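Local coordinates for protein cysteine desulfurase (Thermococcus onnurineus, PDB 5B89) that probably converts L-cysteine to L-alanine with the help of pyridoxal 5'-phosphate, passing the sulfur on to a carrier, at residues T43-T48 against S233-P238; G310-Q315 against F394-S399. All coordinates share one frame; numbering follows the deposited sequence.

Contact 1. Residues T43-T48 against S233-P238; sequences TATSLT and SGHKGP. With PLP (pyridoxal-5'-phosphate), chain G; ALA (alanine), chain H.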
loop_
_atom_site.group_PDB
_atom_site.type_symbol
_atom_site.label_atom_id
_atom_site.label_comp_id
_atom_site.label_asym_id
_atom_site.label_seq_id
_atom_site.Cartn_x
_atom_site.Cartn_y
_atom_site.Cartn_z
ATOM N N THR B 43 -16.992 -10.894 1.789
ATOM C CA THR B 43 -15.726 -11.644 1.572
ATOM C C THR B 43 -14.834 -10.812 0.684
ATOM O O THR B 43 -13.568 -10.833 0.884
ATOM C CB THR B 43 -16.013 -13.026 1.042
ATOM O OG1 THR B 43 -16.661 -13.711 2.126
ATOM C CG2 THR B 43 -14.773 -13.758 0.728
ATOM N N ALA B 44 -15.382 -10.063 -0.300
ATOM C CA ALA B 44 -14.605 -9.259 -1.207
ATOM C C ALA B 44 -14.109 -8.038 -0.484
ATOM O O ALA B 44 -12.904 -7.709 -0.590
ATOM C CB ALA B 44 -15.374 -8.867 -2.417
ATOM N N THR B 45 -14.987 -7.396 0.233
ATOM C CA THR B 45 -14.632 -6.241 1.013
ATOM C C THR B 45 -15.837 -5.886 1.885
ATOM O O THR B 45 -16.910 -6.143 1.522
ATOM C CB THR B 45 -14.178 -5.042 0.121
ATOM O OG1 THR B 45 -13.306 -4.182 0.828
ATOM C CG2 THR B 45 -15.345 -4.248 -0.380
ATOM N N SER B 46 -15.587 -5.324 3.036
ATOM C CA SER B 46 -16.686 -4.899 3.874
ATOM C C SER B 46 -17.159 -3.502 3.533
ATOM O O SER B 46 -16.514 -2.812 2.835
ATOM C CB SER B 46 -16.263 -4.890 5.350
ATOM O OG SER B 46 -15.187 -4.020 5.589
ATOM N N LEU B 47 -18.318 -3.137 4.062
ATOM C CA LEU B 47 -18.814 -1.792 3.995
ATOM C C LEU B 47 -18.102 -1.112 5.168
ATOM O O LEU B 47 -17.648 -1.733 6.037
ATOM C CB LEU B 47 -20.330 -1.728 4.189
ATOM C CG LEU B 47 -21.073 -2.403 3.069
ATOM C CD1 LEU B 47 -22.571 -2.274 3.343
ATOM C CD2 LEU B 47 -20.725 -1.736 1.756
ATOM N N THR B 48 -18.012 0.190 5.132
ATOM C CA THR B 48 -17.238 0.954 6.078
ATOM C C THR B 48 -18.097 1.904 6.913
ATOM O O THR B 48 -18.759 2.686 6.383
ATOM C CB THR B 48 -16.187 1.777 5.281
ATOM O OG1 THR B 48 -15.481 0.936 4.365
ATOM C CG2 THR B 48 -15.218 2.486 6.195
ATOM N N SER B 233 -6.100 -8.355 5.954
ATOM C CA SER B 233 -6.416 -7.110 5.187
ATOM C C SER B 233 -7.348 -6.230 5.946
ATOM O O SER B 233 -8.406 -6.722 6.407
ATOM C CB SER B 233 -7.098 -7.411 3.833
ATOM O OG SER B 233 -6.139 -8.116 2.960
ATOM N N GLY B 234 -7.062 -4.933 6.070
ATOM C CA GLY B 234 -7.966 -4.051 6.758
ATOM C C GLY B 234 -9.309 -3.856 6.165
ATOM O O GLY B 234 -10.277 -3.643 6.889
ATOM N N HIS B 235 -9.417 -3.997 4.858
ATOM C CA HIS B 235 -10.676 -3.717 4.156
ATOM C C HIS B 235 -11.765 -4.755 4.216
ATOM O O HIS B 235 -12.837 -4.559 3.784
ATOM C CB HIS B 235 -10.429 -3.368 2.693
ATOM C CG HIS B 235 -9.974 -4.516 1.854
ATOM N ND1 HIS B 235 -10.846 -5.267 1.125
ATOM C CD2 HIS B 235 -8.755 -5.046 1.638
ATOM C CE1 HIS B 235 -10.190 -6.216 0.505
ATOM N NE2 HIS B 235 -8.914 -6.102 0.790
ATOM N N LYS B 236 -11.387 -5.875 4.780
ATOM C CA LYS B 236 -12.298 -6.996 4.944
ATOM C C LYS B 236 -12.999 -6.969 6.300
ATOM O O LYS B 236 -13.565 -5.999 6.593
ATOM C CB LYS B 236 -11.591 -8.318 4.638
ATOM C CG LYS B 236 -11.259 -8.461 3.132
ATOM C CD LYS B 236 -10.518 -9.714 2.759
ATOM C CE LYS B 236 -10.219 -9.804 1.255
ATOM N NZ LYS B 236 -10.168 -11.244 0.973
ATOM N N GLY B 237 -12.940 -8.039 7.098
ATOM C CA GLY B 237 -13.687 -8.040 8.286
ATOM C C GLY B 237 -13.446 -6.921 9.273
ATOM O O GLY B 237 -14.344 -6.533 10.037
ATOM N N PRO B 238 -12.210 -6.369 9.368
ATOM C CA PRO B 238 -11.949 -5.310 10.352
ATOM C C PRO B 238 -12.687 -3.973 10.080
ATOM O O PRO B 238 -12.517 -3.054 10.889
ATOM C CB PRO B 238 -10.413 -5.069 10.271
ATOM C CG PRO B 238 -9.898 -6.398 9.863
ATOM C CD PRO B 238 -10.924 -6.923 8.885
HETATM N N1 PLP G . -6.657 -14.829 1.259
HETATM C C2 PLP G . -7.975 -15.016 1.546
HETATM C C2A PLP G . -8.445 -16.250 2.284
HETATM C C3 PLP G . -8.866 -14.030 1.086
HETATM O O3 PLP G . -10.189 -14.165 1.351
HETATM C C4 PLP G . -8.376 -12.871 0.434
HETATM C C4A PLP G . -9.435 -11.832 -0.111
HETATM C C5 PLP G . -6.974 -12.738 0.258
HETATM C C6 PLP G . -6.109 -13.734 0.655
HETATM C C5A PLP G . -6.451 -11.513 -0.486
HETATM O O4P PLP G . -6.698 -10.325 0.326
HETATM P P PLP G . -6.274 -9.018 -0.390
HETATM O O1P PLP G . -6.687 -7.981 0.539
HETATM O O2P PLP G . -7.078 -8.989 -1.693
HETATM O O3P PLP G . -4.848 -9.090 -0.675
HETATM N N ALA H . -10.479 -12.585 -0.934
HETATM C CA ALA H . -11.568 -11.777 -1.675
HETATM C C ALA H . -12.513 -12.537 -2.637
HETATM O O ALA H . -12.588 -13.776 -2.458
HETATM C CB ALA H . -11.085 -10.542 -2.461
HETATM O OXT ALA H . -13.301 -12.009 -3.507
#

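Contact 2. Residues G310-Q315 against F394-S399; sequences GRIERQ and FHVYNS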
loop_
_atom_site.group_PDB
_atom_site.type_symbol
_atom_site.label_atom_id
_atom_site.label_comp_id
_atom_site.label_asym_id
_atom_site.label_seq_id
_atom_site.Cartn_x
_atom_site.Cartn_y
_atom_site.Cartn_z
ATOM N N GLY B 310 -17.604 -11.958 19.597
ATOM C CA GLY B 310 -18.598 -12.969 19.899
ATOM C C GLY B 310 -19.957 -12.673 19.308
ATOM O O GLY B 310 -20.606 -13.532 18.814
ATOM N N ARG B 311 -20.346 -11.425 19.388
ATOM C CA ARG B 311 -21.590 -11.033 18.804
ATOM C C ARG B 311 -21.535 -11.129 17.279
ATOM O O ARG B 311 -22.448 -11.459 16.681
ATOM C CB ARG B 311 -21.909 -9.617 19.168
ATOM C CG ARG B 311 -22.189 -9.367 20.619
ATOM C CD ARG B 311 -22.782 -7.971 20.718
ATOM N NE ARG B 311 -23.068 -7.517 22.062
ATOM C CZ ARG B 311 -22.715 -6.363 22.591
ATOM N NH1 ARG B 311 -21.958 -5.526 21.955
ATOM N NH2 ARG B 311 -23.103 -6.047 23.805
ATOM N N ILE B 312 -20.394 -10.775 16.700
ATOM C CA ILE B 312 -20.234 -10.854 15.285
ATOM C C ILE B 312 -20.409 -12.318 14.791
ATOM O O ILE B 312 -21.140 -12.664 13.870
ATOM C CB ILE B 312 -18.850 -10.285 14.814
ATOM C CG1 ILE B 312 -18.827 -8.733 15.021
ATOM C CG2 ILE B 312 -18.521 -10.613 13.397
ATOM C CD1 ILE B 312 -17.496 -8.134 15.107
ATOM N N GLU B 313 -19.670 -13.184 15.475
ATOM C CA GLU B 313 -19.723 -14.644 15.096
ATOM C C GLU B 313 -21.149 -15.215 15.232
ATOM O O GLU B 313 -21.641 -15.900 14.356
ATOM C CB GLU B 313 -18.795 -15.478 15.983
ATOM C CG GLU B 313 -17.350 -15.081 15.956
ATOM C CD GLU B 313 -16.435 -15.876 16.884
ATOM O OE1 GLU B 313 -16.628 -17.094 16.816
ATOM O OE2 GLU B 313 -15.499 -15.286 17.563
ATOM N N ARG B 314 -21.816 -14.812 16.303
ATOM C CA ARG B 314 -23.210 -15.274 16.557
ATOM C C ARG B 314 -24.195 -14.781 15.513
ATOM O O ARG B 314 -25.024 -15.563 14.985
ATOM C CB ARG B 314 -23.640 -14.901 17.943
ATOM C CG ARG B 314 -22.859 -15.827 18.890
ATOM C CD ARG B 314 -23.336 -15.829 20.353
ATOM N NE ARG B 314 -23.081 -14.577 21.098
ATOM C CZ ARG B 314 -21.921 -14.246 21.655
ATOM N NH1 ARG B 314 -20.857 -15.088 21.634
ATOM N NH2 ARG B 314 -21.848 -13.071 22.295
ATOM N N GLN B 315 -24.093 -13.490 15.136
ATOM C CA GLN B 315 -24.956 -12.990 14.150
ATOM C C GLN B 315 -24.768 -13.667 12.835
ATOM O O GLN B 315 -25.641 -14.016 12.104
ATOM C CB GLN B 315 -24.813 -11.446 14.036
ATOM C CG GLN B 315 -25.618 -10.808 12.935
ATOM C CD GLN B 315 -27.143 -10.770 13.143
ATOM O OE1 GLN B 315 -27.627 -11.308 14.171
ATOM N NE2 GLN B 315 -27.843 -10.280 12.203
ATOM N N PHE B 394 -21.398 -12.503 4.550
ATOM C CA PHE B 394 -21.925 -11.632 5.555
ATOM C C PHE B 394 -21.008 -10.950 6.548
ATOM O O PHE B 394 -19.896 -11.320 6.701
ATOM C CB PHE B 394 -22.882 -12.489 6.412
ATOM C CG PHE B 394 -23.882 -13.315 5.631
ATOM C CD1 PHE B 394 -24.842 -12.736 4.852
ATOM C CD2 PHE B 394 -23.887 -14.696 5.758
ATOM C CE1 PHE B 394 -25.753 -13.512 4.167
ATOM C CE2 PHE B 394 -24.784 -15.466 5.075
ATOM C CZ PHE B 394 -25.721 -14.874 4.282
ATOM N N HIS B 395 -21.588 -9.966 7.221
ATOM C CA HIS B 395 -20.994 -9.295 8.345
ATOM C C HIS B 395 -22.121 -9.035 9.375
ATOM O O HIS B 395 -23.229 -9.292 9.129
ATOM C CB HIS B 395 -20.160 -8.033 8.033
ATOM C CG HIS B 395 -19.013 -7.855 8.973
ATOM N ND1 HIS B 395 -17.784 -7.337 8.620
ATOM C CD2 HIS B 395 -18.924 -8.167 10.272
ATOM C CE1 HIS B 395 -16.987 -7.381 9.671
ATOM N NE2 HIS B 395 -17.655 -7.899 10.669
ATOM N N VAL B 396 -21.726 -8.517 10.513
ATOM C CA VAL B 396 -22.605 -8.257 11.643
ATOM C C VAL B 396 -23.761 -7.324 11.365
ATOM O O VAL B 396 -24.736 -7.372 12.035
ATOM C CB VAL B 396 -21.790 -7.844 12.898
ATOM C CG1 VAL B 396 -21.204 -6.462 12.751
ATOM C CG2 VAL B 396 -22.620 -7.959 14.173
ATOM N N TYR B 397 -23.605 -6.488 10.364
ATOM C CA TYR B 397 -24.635 -5.545 9.950
ATOM C C TYR B 397 -25.705 -6.130 9.039
ATOM O O TYR B 397 -26.654 -5.527 8.811
ATOM C CB TYR B 397 -24.036 -4.260 9.324
ATOM C CG TYR B 397 -22.933 -4.480 8.324
ATOM C CD1 TYR B 397 -23.177 -4.943 7.083
ATOM C CD2 TYR B 397 -21.651 -4.208 8.667
ATOM C CE1 TYR B 397 -22.159 -5.135 6.192
ATOM C CE2 TYR B 397 -20.622 -4.406 7.802
ATOM C CZ TYR B 397 -20.889 -4.865 6.581
ATOM O OH TYR B 397 -19.811 -5.065 5.770
ATOM N N ASN B 398 -25.494 -7.304 8.513
ATOM C CA ASN B 398 -26.470 -8.029 7.760
ATOM C C ASN B 398 -27.526 -8.643 8.699
ATOM O O ASN B 398 -27.310 -8.879 9.821
ATOM C CB ASN B 398 -25.889 -9.072 6.828
ATOM C CG ASN B 398 -25.032 -8.506 5.758
ATOM O OD1 ASN B 398 -23.840 -8.907 5.668
ATOM N ND2 ASN B 398 -25.563 -7.590 4.928
ATOM N N SER B 399 -28.767 -8.654 8.185
ATOM C CA SER B 399 -29.950 -9.041 8.996
ATOM C C SER B 399 -30.680 -10.267 8.417
ATOM O O SER B 399 -30.654 -10.605 7.256
ATOM C CB SER B 399 -30.966 -7.838 8.979
ATOM O OG SER B 399 -31.586 -7.722 7.749
#

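Contact 1. Residues T43-T48 against S233-P238
Thr45 and Lys236 bring their CA atoms to 4.6 Å where two loops meet: residues 43-48 come after strand 38-39, while residues 233-238 leave strand 229-233 in a type I turn from Ser233 to Lys236. One backbone bond joins them, Ser46 N to His235 O, nearly straight at 169°. The hydroxyls of Thr45 and Ser46 gather round that same carbonyl oxygen. Thr45 OG1, set anti to its backbone N (chi1 -154°), lies at the rim of the His235 ring, 2.7 Å from His235 ND1, a hydrogen bond in which either could be the donor. Ser46 OG sits 2.7 Å from Lys236 O and within reach of His235 O as well. Arg64 of the second subunit also hydrogen-bonds Thr45 OG1. Through its other nitrogen, His235 NE2 donates to PLP O1P at 2.9 Å, and Ser233 OG hydrogen-bonds the same oxygen. Lys236 CG lies over one ring face, toward the rim. The extended Lys236 chain carries NZ to PLP C4A, modelled as covalently bonded at 1.4 Å. The N of the bound alanine also lies at bonding distance, 1.5 Å, from PLP C4A, so which linkage is present is doubtful. The Ser-Gly-His-Lys turn, its cofactor-linked lysine directly after the phosphate-binding histidine, is characteristic of cysteine desulfurase active sites within the class-V aminotransferase family.

Contact 2. Residues G310-Q315 against F394-S399
Ile312 and Val396 form the apolar centre of a buried helix-to-loop contact in the fold-type I architecture of this class-V aminotransferase family member, where helix 309-329 packs on the connection between strand 389-393 and helix 400-415. That connection makes a type I turn from His395 to Asn398, which Asn398 reinforces from within by accepting His395 N on OD1 at 2.9 Å. The side chains of Ile312 and Val396 cross at about a right angle, with Ile312 CG1 3.8 Å from Val396 CB. The other branch, Ile312 CG2, lies obliquely against the His395 ring, 3.9 Å from NE2. Val396 CG2 reaches further along the helix, to 4.1 Å from Gln315 CB. Ile304 and Ile307 of helix 291-307 extend this apolar patch. Val396 O is buried without a hydrogen-bonding partner, although Gln315 CG lies near it. Ser399 is the N-cap of the following helix, its OG bonded to Glu402 N. Gln315 supplies the polar link across the contact: its chain bends at CB-CG (chi2 71°), and NE2 donates to Asn398 O at 2.8 Å, the acceptor lying almost in the amide plane and the N-H pointing at it with an angle of 156°.

How the contacts relate
Contact 1 closes before contact 2 opens along the chain, yet their centres lie only 13 Å apart and they touch directly. Tyr397 OH probably hydrogen-bonds Leu47 N at 3.0 Å and packs on Ser46 CB, while the His395 ring lies against Gly237 O. Loops 43-48 and 394-399 follow strands 38-39 and 389-393, which belong to one four-stranded mixed sheet; loop 233-238 instead leaves strand 229-233 of the seven-stranded sheet. Contact 1 thus brings together loops from the two sheets beside the cofactor. Contact 2 packs helix 309-329 on loop 394-399, but with about 13 Å between nearest atoms of the His395 side chain and PLP, it does not reach the cofactor.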